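Local atomic coordinates of iron-containing alcohol dehydrogenase (Ralstonia eutropha, PDB entry 3JZD), a protein that probably reduces maleylacetate to 3-oxoadipate with NADH or NADPH, in the breakdown of aromatic compounds, and works as a homodimer. Residues Gly64-Ala69 against Thr82-Glu87; Ala205-Val210 against Gln303-Pro308; Leu265-Ala270 against Gln349-Gly354. All blocks are in the same frame, centred on the assembly; numbering follows the deposited sequence.

Interaction 1: residues Gly64-Ala69 against Thr82-Glu87; sequences GVYAGA and TARARE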
ATOM      1  N   GLY A  64     -21.939 -18.776  17.874  1.00 22.80           N
ATOM      2  CA  GLY A  64     -23.041 -19.238  17.027  1.00 23.31           C
ATOM      3  C   GLY A  64     -23.043 -18.579  15.659  1.00 22.81           C
ATOM      4  O   GLY A  64     -22.160 -17.789  15.336  1.00 23.61           O
ATOM      5  N   VAL A  65     -24.057 -18.903  14.863  1.00 21.87           N
ATOM      6  CA  VAL A  65     -24.195 -18.395  13.515  1.00 21.88           C
ATOM      7  C   VAL A  65     -25.497 -17.637  13.380  1.00 22.25           C
ATOM      8  O   VAL A  65     -26.542 -18.127  13.758  1.00 23.75           O
ATOM      9  CB  VAL A  65     -24.197 -19.527  12.468  1.00 21.24           C
ATOM     10  CG1 VAL A  65     -24.509 -18.980  11.068  1.00 16.35           C
ATOM     11  CG2 VAL A  65     -22.885 -20.263  12.481  1.00 19.21           C
ATOM     12  N   TYR A  66     -25.407 -16.419  12.889  1.00 22.75           N
ATOM     13  CA  TYR A  66     -26.554 -15.608  12.616  1.00 22.26           C
ATOM     14  C   TYR A  66     -26.594 -15.554  11.108  1.00 22.53           C
ATOM     15  O   TYR A  66     -25.778 -14.863  10.481  1.00 19.58           O
ATOM     16  CB  TYR A  66     -26.403 -14.207  13.167  1.00 22.57           C
ATOM     17  CG  TYR A  66     -27.600 -13.357  12.813  1.00 21.67           C
ATOM     18  CD1 TYR A  66     -27.620 -12.593  11.667  1.00 24.17           C
ATOM     19  CD2 TYR A  66     -28.733 -13.369  13.613  1.00 25.53           C
ATOM     20  CE1 TYR A  66     -28.724 -11.833  11.339  1.00 29.16           C
ATOM     21  CE2 TYR A  66     -29.828 -12.603  13.309  1.00 24.28           C
ATOM     22  CZ  TYR A  66     -29.819 -11.843  12.189  1.00 22.65           C
ATOM     23  OH  TYR A  66     -30.902 -11.094  11.891  1.00 29.60           O
ATOM     24  N   ALA A  67     -27.559 -16.265  10.544  1.00 23.57           N
ATOM     25  CA  ALA A  67     -27.691 -16.435   9.099  1.00 25.23           C
ATOM     26  C   ALA A  67     -28.760 -15.579   8.463  1.00 26.29           C
ATOM     27  O   ALA A  67     -29.434 -16.032   7.551  1.00 29.62           O
ATOM     28  CB  ALA A  67     -27.970 -17.885   8.790  1.00 24.19           C
ATOM     29  N   GLY A  68     -28.879 -14.331   8.867  1.00 26.97           N
ATOM     30  CA  GLY A  68     -29.854 -13.454   8.253  1.00 27.65           C
ATOM     31  C   GLY A  68     -29.295 -12.246   7.528  1.00 29.85           C
ATOM     32  O   GLY A  68     -29.979 -11.238   7.413  1.00 32.50           O
ATOM     33  N   ALA A  69     -28.075 -12.295   7.018  1.00 29.58           N
ATOM     34  CA  ALA A  69     -27.588 -11.147   6.251  1.00 29.39           C
ATOM     35  C   ALA A  69     -28.531 -10.997   5.063  1.00 30.63           C
ATOM     36  O   ALA A  69     -29.029 -12.007   4.553  1.00 29.59           O
ATOM     37  CB  ALA A  69     -26.207 -11.338   5.766  1.00 26.49           C
ATOM     38  N   THR A  82     -27.549  -7.230  15.721  1.00 28.50           N
ATOM     39  CA  THR A  82     -26.943  -6.609  16.888  1.00 28.44           C
ATOM     40  C   THR A  82     -27.554  -7.129  18.169  1.00 29.70           C
ATOM     41  O   THR A  82     -26.842  -7.385  19.132  1.00 30.92           O
ATOM     42  CB  THR A  82     -27.077  -5.093  16.820  1.00 28.49           C
ATOM     43  OG1 THR A  82     -26.461  -4.654  15.615  1.00 23.58           O
ATOM     44  CG2 THR A  82     -26.395  -4.431  17.993  1.00 25.76           C
ATOM     45  N   ALA A  83     -28.872  -7.309  18.169  1.00 30.21           N
ATOM     46  CA  ALA A  83     -29.555  -7.890  19.309  1.00 30.77           C
ATOM     47  C   ALA A  83     -29.037  -9.288  19.567  1.00 30.20           C
ATOM     48  O   ALA A  83     -28.780  -9.654  20.709  1.00 31.10           O
ATOM     49  CB  ALA A  83     -31.055  -7.926  19.073  1.00 31.38           C
ATOM     50  N   ARG A  84     -28.876 -10.089  18.522  1.00 29.28           N
ATOM     51  CA  ARG A  84     -28.369 -11.444  18.730  1.00 29.67           C
ATOM     52  C   ARG A  84     -26.933 -11.449  19.270  1.00 28.14           C
ATOM     53  O   ARG A  84     -26.572 -12.297  20.081  1.00 26.30           O
ATOM     54  CB  ARG A  84     -28.365 -12.216  17.433  1.00 30.48           C
ATOM     55  CG  ARG A  84     -27.864 -13.620  17.636  1.00 37.44           C
ATOM     56  CD  ARG A  84     -28.959 -14.530  18.180  1.00 42.01           C
ATOM     57  NE  ARG A  84     -29.791 -14.940  17.057  1.00 47.86           N
ATOM     58  CZ  ARG A  84     -29.415 -15.848  16.153  1.00 51.71           C
ATOM     59  NH1 ARG A  84     -28.218 -16.458  16.237  1.00 50.82           N
ATOM     60  NH2 ARG A  84     -30.230 -16.139  15.148  1.00 52.21           N
ATOM     61  N   ALA A  85     -26.116 -10.516  18.773  1.00 28.79           N
ATOM     62  CA  ALA A  85     -24.713 -10.401  19.193  1.00 28.70           C
ATOM     63  C   ALA A  85     -24.690 -10.075  20.667  1.00 29.22           C
ATOM     64  O   ALA A  85     -23.944 -10.687  21.455  1.00 26.20           O
ATOM     65  CB  ALA A  85     -23.999  -9.315  18.399  1.00 26.85           C
ATOM     66  N   ARG A  86     -25.514  -9.094  21.051  1.00 30.94           N
ATOM     67  CA  ARG A  86     -25.586  -8.711  22.463  1.00 31.71           C
ATOM     68  C   ARG A  86     -26.034  -9.875  23.323  1.00 32.84           C
ATOM     69  O   ARG A  86     -25.404 -10.197  24.313  1.00 33.09           O
ATOM     70  CB  ARG A  86     -26.449  -7.481  22.635  1.00 32.73           C
ATOM     71  CG  ARG A  86     -25.649  -6.250  22.278  1.00 33.00           C
ATOM     72  CD  ARG A  86     -26.480  -5.038  21.992  1.00 33.65           C
ATOM     73  NE  ARG A  86     -25.613  -3.860  21.977  1.00 36.62           N
ATOM     74  CZ  ARG A  86     -25.944  -2.671  21.476  1.00 43.03           C
ATOM     75  NH1 ARG A  86     -27.126  -2.472  20.901  1.00 45.56           N
ATOM     76  NH2 ARG A  86     -25.064  -1.675  21.527  1.00 48.50           N
ATOM     77  N   GLU A  87     -27.076 -10.553  22.893  1.00 33.85           N
ATOM     78  CA  GLU A  87     -27.587 -11.705  23.608  1.00 36.24           C
ATOM     79  C   GLU A  87     -26.553 -12.831  23.755  1.00 34.51           C
ATOM     80  O   GLU A  87     -26.593 -13.583  24.724  1.00 33.68           O
ATOM     81  CB  GLU A  87     -28.819 -12.181  22.855  1.00 38.99           C
ATOM     82  CG  GLU A  87     -29.383 -13.539  23.202  1.00 45.39           C
ATOM     83  CD  GLU A  87     -30.339 -13.990  22.097  1.00 54.09           C
ATOM     84  OE1 GLU A  87     -31.172 -13.161  21.643  1.00 56.98           O
ATOM     85  OE2 GLU A  87     -30.232 -15.162  21.661  1.00 61.27           O
TER
HETATM   86  O   HOH W   1     -29.856 -17.211  12.122  1.00 30.87           O
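Arg84 brings one face of its guanidinium group against CD2 of Tyr66 at the edge of the nucleotide-binding domain. The close part of the contact is narrow. Tyr66 CD2 lies 3.5 Å from Arg84 NH2 and 3.6 Å from Arg84 CZ, offset toward the rim of the guanidinium group. The two planes stand 65° apart, so this is not a flat stack. Arg84 NE lies near the plane of the tyrosine ring, at its edge, and Arg84 CB adds an aliphatic touch 4.0 Å from Tyr66 CD2. Two successive bends put the group there: chi2 and chi3 of Arg84 are both 81°, which bends the chain round beside the ring, past CD2. Strand 62-66 and helix 75-88 are consecutive elements of the Rossmann-like domain of this family. The strand is the outermost one at its end of the parallel sheet within the chain, and the helix follows it. Tyr66 is buried and also touches Leu42 and Leu104. Its hydroxyl is hydrogen-bonded to Asp80, so it is tied to the same helix that Arg84 comes from. The other side of the contact is looser. Arg84 is partly exposed, and its NH groups are held by a long, weak bond and a water. Arg84 NH1 reaches Val65 O at 3.4 Å, with 156° at the hydrogen. One water links Arg84 NH2 to Ala67 N, accepting from them at 3.2 Å and 2.9 Å. Val65 turns its side chain away from Arg84, toward helix 48-58.

Interaction 2: residues Ala205-Val210 against Gln303-Pro308; sequences AGIPAV and QRHGAP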
ATOM      1  N   ALA A 205      -7.207 -10.533 -16.324  1.00 19.49           N
ATOM      2  CA  ALA A 205      -6.649 -11.838 -16.639  1.00 18.51           C
ATOM      3  C   ALA A 205      -7.395 -12.961 -15.921  1.00 18.63           C
ATOM      4  O   ALA A 205      -7.527 -14.064 -16.444  1.00 18.30           O
ATOM      5  CB  ALA A 205      -5.179 -11.909 -16.224  1.00 20.39           C
ATOM      6  N   GLY A 206      -7.824 -12.709 -14.703  1.00 17.04           N
ATOM      7  CA  GLY A 206      -8.528 -13.718 -13.943  1.00 17.28           C
ATOM      8  C   GLY A 206      -9.941 -14.053 -14.411  1.00 16.42           C
ATOM      9  O   GLY A 206     -10.383 -15.183 -14.255  1.00 18.45           O
ATOM     10  N   ILE A 207     -10.657 -13.102 -14.993  1.00 16.32           N
ATOM     11  CA  ILE A 207     -12.028 -13.382 -15.425  1.00 14.96           C
ATOM     12  C   ILE A 207     -12.066 -14.543 -16.420  1.00 15.56           C
ATOM     13  O   ILE A 207     -12.817 -15.510 -16.219  1.00 15.61           O
ATOM     14  CB  ILE A 207     -12.733 -12.115 -15.988  1.00 17.45           C
ATOM     15  CG1 ILE A 207     -13.137 -11.208 -14.826  1.00 15.74           C
ATOM     16  CG2 ILE A 207     -13.962 -12.514 -16.834  1.00 10.21           C
ATOM     17  CD1 ILE A 207     -13.361  -9.721 -15.176  1.00 11.91           C
ATOM     18  N   PRO A 208     -11.233 -14.489 -17.472  1.00 16.28           N
ATOM     19  CA  PRO A 208     -11.320 -15.603 -18.392  1.00 15.68           C
ATOM     20  C   PRO A 208     -10.765 -16.894 -17.829  1.00 17.67           C
ATOM     21  O   PRO A 208     -11.251 -17.963 -18.184  1.00 18.92           O
ATOM     22  CB  PRO A 208     -10.554 -15.120 -19.641  1.00 16.81           C
ATOM     23  CG  PRO A 208      -9.835 -13.908 -19.249  1.00 20.35           C
ATOM     24  CD  PRO A 208     -10.532 -13.324 -18.051  1.00 15.34           C
ATOM     25  N   ALA A 209      -9.774 -16.827 -16.942  1.00 16.90           N
ATOM     26  CA  ALA A 209      -9.239 -18.054 -16.382  1.00 15.23           C
ATOM     27  C   ALA A 209     -10.302 -18.728 -15.483  1.00 15.49           C
ATOM     28  O   ALA A 209     -10.481 -19.936 -15.533  1.00 16.55           O
ATOM     29  CB  ALA A 209      -7.884 -17.791 -15.609  1.00 13.47           C
ATOM     30  N   VAL A 210     -11.024 -17.929 -14.711  1.00 13.69           N
ATOM     31  CA  VAL A 210     -12.045 -18.431 -13.823  1.00 16.38           C
ATOM     32  C   VAL A 210     -13.220 -18.965 -14.649  1.00 18.52           C
ATOM     33  O   VAL A 210     -13.763 -20.036 -14.347  1.00 18.02           O
ATOM     34  CB  VAL A 210     -12.486 -17.351 -12.803  1.00 14.57           C
ATOM     35  CG1 VAL A 210     -13.794 -17.700 -12.147  1.00 11.67           C
ATOM     36  CG2 VAL A 210     -11.394 -17.153 -11.781  1.00 20.41           C
ATOM     37  N   GLN A 303     -19.316  -9.245 -21.920  1.00 16.06           N
ATOM     38  CA  GLN A 303     -20.091  -9.973 -22.901  1.00 16.03           C
ATOM     39  C   GLN A 303     -19.562 -11.355 -23.282  1.00 16.49           C
ATOM     40  O   GLN A 303     -20.320 -12.312 -23.328  1.00 14.24           O
ATOM     41  CB  GLN A 303     -20.249  -9.177 -24.168  1.00 16.64           C
ATOM     42  CG  GLN A 303     -21.454  -9.741 -24.924  1.00 23.64           C
ATOM     43  CD  GLN A 303     -21.594  -9.197 -26.282  1.00 29.70           C
ATOM     44  OE1 GLN A 303     -20.607  -9.043 -26.998  1.00 36.90           O
ATOM     45  NE2 GLN A 303     -22.834  -8.939 -26.687  1.00 33.68           N
ATOM     46  N   ARG A 304     -18.258 -11.432 -23.528  1.00 17.37           N
ATOM     47  CA  ARG A 304     -17.571 -12.653 -23.897  1.00 19.20           C
ATOM     48  C   ARG A 304     -17.710 -13.741 -22.824  1.00 18.39           C
ATOM     49  O   ARG A 304     -17.635 -14.925 -23.132  1.00 18.60           O
ATOM     50  CB  ARG A 304     -16.088 -12.309 -24.092  1.00 20.97           C
ATOM     51  CG  ARG A 304     -15.140 -13.458 -24.359  1.00 32.56           C
ATOM     52  CD  ARG A 304     -13.623 -12.974 -24.407  1.00 40.94           C
ATOM     53  NE  ARG A 304     -13.370 -11.881 -25.372  1.00 45.41           N
ATOM     54  CZ  ARG A 304     -12.984 -10.619 -25.091  1.00 45.13           C
ATOM     55  NH1 ARG A 304     -12.708 -10.187 -23.815  1.00 26.99           N
ATOM     56  NH2 ARG A 304     -12.833  -9.781 -26.133  1.00 43.94           N
ATOM     57  N   HIS A 305     -17.927 -13.359 -21.574  1.00 16.75           N
ATOM     58  CA  HIS A 305     -17.999 -14.344 -20.515  1.00 17.45           C
ATOM     59  C   HIS A 305     -19.380 -14.459 -19.911  1.00 17.74           C
ATOM     60  O   HIS A 305     -19.512 -14.742 -18.742  1.00 17.38           O
ATOM     61  CB  HIS A 305     -16.951 -14.067 -19.445  1.00 18.44           C
ATOM     62  CG  HIS A 305     -15.580 -13.951 -20.014  1.00 18.18           C
ATOM     63  ND1 HIS A 305     -14.992 -12.736 -20.257  1.00 15.55           N
ATOM     64  CD2 HIS A 305     -14.735 -14.886 -20.498  1.00 17.32           C
ATOM     65  CE1 HIS A 305     -13.814 -12.928 -20.823  1.00 23.37           C
ATOM     66  NE2 HIS A 305     -13.634 -14.224 -20.982  1.00 20.71           N
ATOM     67  N   GLY A 306     -20.399 -14.213 -20.726  1.00 17.49           N
ATOM     68  CA  GLY A 306     -21.768 -14.457 -20.314  1.00 17.80           C
ATOM     69  C   GLY A 306     -22.478 -13.497 -19.382  1.00 17.69           C
ATOM     70  O   GLY A 306     -23.568 -13.797 -18.964  1.00 16.58           O
ATOM     71  N   ALA A 307     -21.899 -12.350 -19.051  1.00 15.19           N
ATOM     72  CA  ALA A 307     -22.627 -11.418 -18.196  1.00 16.37           C
ATOM     73  C   ALA A 307     -23.631 -10.627 -19.053  1.00 16.68           C
ATOM     74  O   ALA A 307     -23.405 -10.423 -20.241  1.00 14.96           O
ATOM     75  CB  ALA A 307     -21.694 -10.445 -17.546  1.00 14.92           C
ATOM     76  N   PRO A 308     -24.714 -10.165 -18.435  1.00 17.26           N
ATOM     77  CA  PRO A 308     -25.643  -9.265 -19.132  1.00 17.99           C
ATOM     78  C   PRO A 308     -24.934  -7.918 -19.372  1.00 18.66           C
ATOM     79  O   PRO A 308     -24.062  -7.515 -18.575  1.00 17.30           O
ATOM     80  CB  PRO A 308     -26.787  -9.087 -18.138  1.00 17.84           C
ATOM     81  CG  PRO A 308     -26.259  -9.472 -16.843  1.00 20.63           C
ATOM     82  CD  PRO A 308     -25.126 -10.439 -17.054  1.00 17.24           C
TER
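Ile207 sets its CG2 methyl over one face of the His305 imidazole. The methyl carbon is 3.9 Å from the ring centroid and 27° off the ring normal, a CH-pi contact. It leans toward the rim, and His305 ND1 is its nearest ring atom at 3.6 Å. Chi1 of -76° sets Ile207 CG2 opposite the backbone N, so that this methyl faces the ring and CG1 leads away. Pro208 meets the other nitrogen. Its CB is 3.5 Å from His305 NE2 and approaches obliquely. The neighbouring residue Arg304 lays its CG over the opposite face of the imidazole, 3.7 Å above the plane. The histidine therefore lies between helix 190-212 and the aliphatic part of an arginine from its own segment. Phe211 adds an edge-to-face contact with the ring. His305 comes just before Gly306, the C-prime residue of the Schellman motif that ends helix 294-304. Pro208 marks a kink in helix 190-212, where its N has no bond to the preceding turn. The contact thus joins the end of one helix to the bend of another in the all-helical C-terminal domain. Across it everything is van der Waals and CH-pi packing. The hydrogen bond of His305 ND1 goes back to Leu301 O, which fixes the turn of the ring and implies that ND1 carries the proton.

Interaction 3: residues Leu265-Ala270 against Gln349-Gly354; sequences LPHALA and QAAYEG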
ATOM      1  N   LEU A 265     -20.574   0.346 -16.268  1.00 12.97           N
ATOM      2  CA  LEU A 265     -19.179   0.735 -16.394  1.00 11.72           C
ATOM      3  C   LEU A 265     -18.716   1.200 -17.799  1.00 12.03           C
ATOM      4  O   LEU A 265     -18.183   2.278 -17.943  1.00 11.18           O
ATOM      5  CB  LEU A 265     -18.265  -0.325 -15.797  1.00 10.66           C
ATOM      6  CG  LEU A 265     -16.796   0.030 -15.822  1.00 13.55           C
ATOM      7  CD1 LEU A 265     -16.550   1.202 -14.912  1.00  9.40           C
ATOM      8  CD2 LEU A 265     -15.958  -1.273 -15.370  1.00 12.12           C
ATOM      9  N   PRO A 266     -18.923   0.404 -18.840  1.00 12.31           N
ATOM     10  CA  PRO A 266     -18.459   0.925 -20.102  1.00 11.99           C
ATOM     11  C   PRO A 266     -19.049   2.310 -20.522  1.00 15.22           C
ATOM     12  O   PRO A 266     -18.349   3.134 -21.144  1.00 14.17           O
ATOM     13  CB  PRO A 266     -18.916  -0.167 -21.092  1.00 14.62           C
ATOM     14  CG  PRO A 266     -19.055  -1.441 -20.263  1.00  9.75           C
ATOM     15  CD  PRO A 266     -19.601  -0.900 -18.967  1.00 12.21           C
ATOM     16  N   HIS A 267     -20.330   2.544 -20.209  1.00 15.64           N
ATOM     17  CA  HIS A 267     -21.019   3.787 -20.597  1.00 17.29           C
ATOM     18  C   HIS A 267     -20.636   4.963 -19.713  1.00 17.52           C
ATOM     19  O   HIS A 267     -20.594   6.119 -20.172  1.00 16.17           O
ATOM     20  CB  HIS A 267     -22.534   3.549 -20.618  1.00 18.55           C
ATOM     21  CG  HIS A 267     -22.922   2.432 -21.532  1.00 19.62           C
ATOM     22  ND1 HIS A 267     -23.147   1.140 -21.087  1.00 24.28           N
ATOM     23  CD2 HIS A 267     -22.978   2.381 -22.877  1.00 15.17           C
ATOM     24  CE1 HIS A 267     -23.390   0.365 -22.125  1.00 19.30           C
ATOM     25  NE2 HIS A 267     -23.304   1.097 -23.219  1.00 19.31           N
ATOM     26  N   ALA A 268     -20.368   4.671 -18.444  1.00 16.85           N
ATOM     27  CA  ALA A 268     -19.895   5.696 -17.525  1.00 15.45           C
ATOM     28  C   ALA A 268     -18.469   6.069 -17.979  1.00 15.57           C
ATOM     29  O   ALA A 268     -18.081   7.259 -17.985  1.00 14.36           O
ATOM     30  CB  ALA A 268     -19.929   5.189 -16.038  1.00 12.66           C
ATOM     31  N   LEU A 269     -17.679   5.077 -18.395  1.00 15.67           N
ATOM     32  CA  LEU A 269     -16.333   5.392 -18.893  1.00 17.02           C
ATOM     33  C   LEU A 269     -16.445   6.166 -20.214  1.00 17.15           C
ATOM     34  O   LEU A 269     -15.760   7.171 -20.401  1.00 17.17           O
ATOM     35  CB  LEU A 269     -15.430   4.156 -19.009  1.00 16.32           C
ATOM     36  CG  LEU A 269     -15.087   3.444 -17.678  1.00 22.33           C
ATOM     37  CD1 LEU A 269     -14.321   2.210 -17.907  1.00 15.56           C
ATOM     38  CD2 LEU A 269     -14.327   4.350 -16.685  1.00 15.66           C
ATOM     39  N   ALA A 270     -17.319   5.743 -21.126  1.00 16.64           N
ATOM     40  CA  ALA A 270     -17.460   6.491 -22.382  1.00 14.86           C
ATOM     41  C   ALA A 270     -17.824   7.980 -22.118  1.00 15.48           C
ATOM     42  O   ALA A 270     -17.325   8.895 -22.809  1.00 14.09           O
ATOM     43  CB  ALA A 270     -18.499   5.841 -23.320  1.00 14.69           C
ATOM     44  N   GLN A 349     -29.789   5.310 -21.934  1.00 16.35           N
ATOM     45  CA  GLN A 349     -30.469   4.629 -23.019  1.00 15.25           C
ATOM     46  C   GLN A 349     -29.525   3.544 -23.587  1.00 17.39           C
ATOM     47  O   GLN A 349     -29.947   2.418 -23.869  1.00 18.71           O
ATOM     48  CB  GLN A 349     -30.839   5.601 -24.131  1.00 15.31           C
ATOM     49  CG  GLN A 349     -31.686   4.976 -25.230  1.00 18.44           C
ATOM     50  CD  GLN A 349     -33.063   4.601 -24.716  1.00 19.89           C
ATOM     51  OE1 GLN A 349     -33.618   5.293 -23.859  1.00 15.59           O
ATOM     52  NE2 GLN A 349     -33.617   3.528 -25.226  1.00 17.37           N
ATOM     53  N   ALA A 350     -28.261   3.917 -23.790  1.00 15.62           N
ATOM     54  CA  ALA A 350     -27.240   2.993 -24.304  1.00 16.15           C
ATOM     55  C   ALA A 350     -26.995   1.809 -23.347  1.00 13.92           C
ATOM     56  O   ALA A 350     -26.824   0.680 -23.780  1.00 17.23           O
ATOM     57  CB  ALA A 350     -25.904   3.755 -24.596  1.00 13.62           C
ATOM     58  N   ALA A 351     -26.975   2.090 -22.063  1.00 12.73           N
ATOM     59  CA  ALA A 351     -26.835   1.061 -21.022  1.00 13.85           C
ATOM     60  C   ALA A 351     -28.069   0.136 -21.038  1.00 13.62           C
ATOM     61  O   ALA A 351     -27.931  -1.106 -20.928  1.00 13.73           O
ATOM     62  CB  ALA A 351     -26.683   1.712 -19.621  1.00 13.80           C
ATOM     63  N   TYR A 352     -29.253   0.739 -21.214  1.00 14.21           N
ATOM     64  CA  TYR A 352     -30.531  -0.011 -21.278  1.00 14.26           C
ATOM     65  C   TYR A 352     -30.498  -1.024 -22.412  1.00 13.71           C
ATOM     66  O   TYR A 352     -30.833  -2.195 -22.241  1.00 14.94           O
ATOM     67  CB  TYR A 352     -31.754   0.913 -21.458  1.00 13.13           C
ATOM     68  CG  TYR A 352     -33.034   0.129 -21.607  1.00 15.31           C
ATOM     69  CD1 TYR A 352     -33.647  -0.429 -20.511  1.00 19.87           C
ATOM     70  CD2 TYR A 352     -33.564  -0.141 -22.853  1.00 16.67           C
ATOM     71  CE1 TYR A 352     -34.772  -1.198 -20.637  1.00 19.80           C
ATOM     72  CE2 TYR A 352     -34.706  -0.911 -22.984  1.00 18.22           C
ATOM     73  CZ  TYR A 352     -35.295  -1.429 -21.878  1.00 17.65           C
ATOM     74  OH  TYR A 352     -36.427  -2.181 -21.990  1.00 24.62           O
ATOM     75  N   GLU A 353     -30.048  -0.552 -23.553  1.00 15.21           N
ATOM     76  CA  GLU A 353     -30.036  -1.325 -24.769  1.00 17.45           C
ATOM     77  C   GLU A 353     -28.832  -2.222 -24.912  1.00 16.68           C
ATOM     78  O   GLU A 353     -28.880  -3.138 -25.669  1.00 19.73           O
ATOM     79  CB  GLU A 353     -30.138  -0.388 -25.975  1.00 17.84           C
ATOM     80  CG  GLU A 353     -31.545   0.247 -26.126  1.00 20.77           C
ATOM     81  CD  GLU A 353     -31.601   1.353 -27.162  1.00 30.10           C
ATOM     82  OE1 GLU A 353     -30.560   1.644 -27.783  1.00 42.76           O
ATOM     83  OE2 GLU A 353     -32.676   1.975 -27.344  1.00 38.26           O
ATOM     84  N   GLY A 354     -27.762  -1.989 -24.194  1.00 17.04           N
ATOM     85  CA  GLY A 354     -26.604  -2.859 -24.310  1.00 15.89           C
ATOM     86  C   GLY A 354     -25.823  -2.621 -25.592  1.00 16.78           C
ATOM     87  O   GLY A 354     -25.312  -3.556 -26.198  1.00 16.43           O
TER
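His267 spreads its imidazole over the backbone of Ala350 and Ala351. The peptide between the two alanines lies across one ring face: Ala351 N is 3.9 Å above the plane, over the ring centre, and Ala350 C lies toward the rim. Ala351 CA makes a CH-pi contact, 3.9 Å from the His267 ring centroid and 23° off the normal. The two methyl groups reach different parts of the ring. Ala350 CB is 3.7 Å from His267 CD2, and Ala351 CB is 3.9 Å from His267 ND1. His267 NE2 also lies 3.6 Å from Ala350 O, a plain contact and not a hydrogen bond. Small side chains let the ring come this close to the helix backbone. The CA atoms of His267 and Ala351 are 6.4 Å apart. The torsion chi1 of -57° places the His267 ring beside its own backbone N, and ND1 is hydrogen-bonded to Ile263 O, one turn back in the same helix. NE2 is hydrogen-bonded to Val355 O, just past the end of the partner helix. These two bonds hold the rotation of the buried ring. Both acceptors are carbonyls, so both nitrogens would act as donors, which is consistent with a protonated ring. Helix 341-353 ends here in a Schellman motif, with Gly354 as the C-prime residue. The contact packs helix 257-272 against helix 341-353 in the helical C-terminal domain. Leu265 and Leu269 turn to helices 165-182 and 294-304, while Tyr352 touches Leu321 of helix 321-328.

Interaction 1 belongs to the nucleotide-binding domain, and interactions 2 and 3 to the helical C-terminal domain. The centres of interactions 1 and 3 are 40 Å apart, on opposite sides of the chain's centre. Interactions 2 and 3 are closer, with nearest atoms about 6 Å apart, but they do not touch. Their segments alternate along the chain. Helix 257-272 serves both: it carries His267 and also meets Ala307 and Pro308. The side chain of Val65 is about 12 Å from the bound NAD and that of Ile207 about 14 Å, so neither touches the cofactor. Interaction 1 lies near NAD-binding residues, with Tyr66 about 9 Å from Thr44 between side chains.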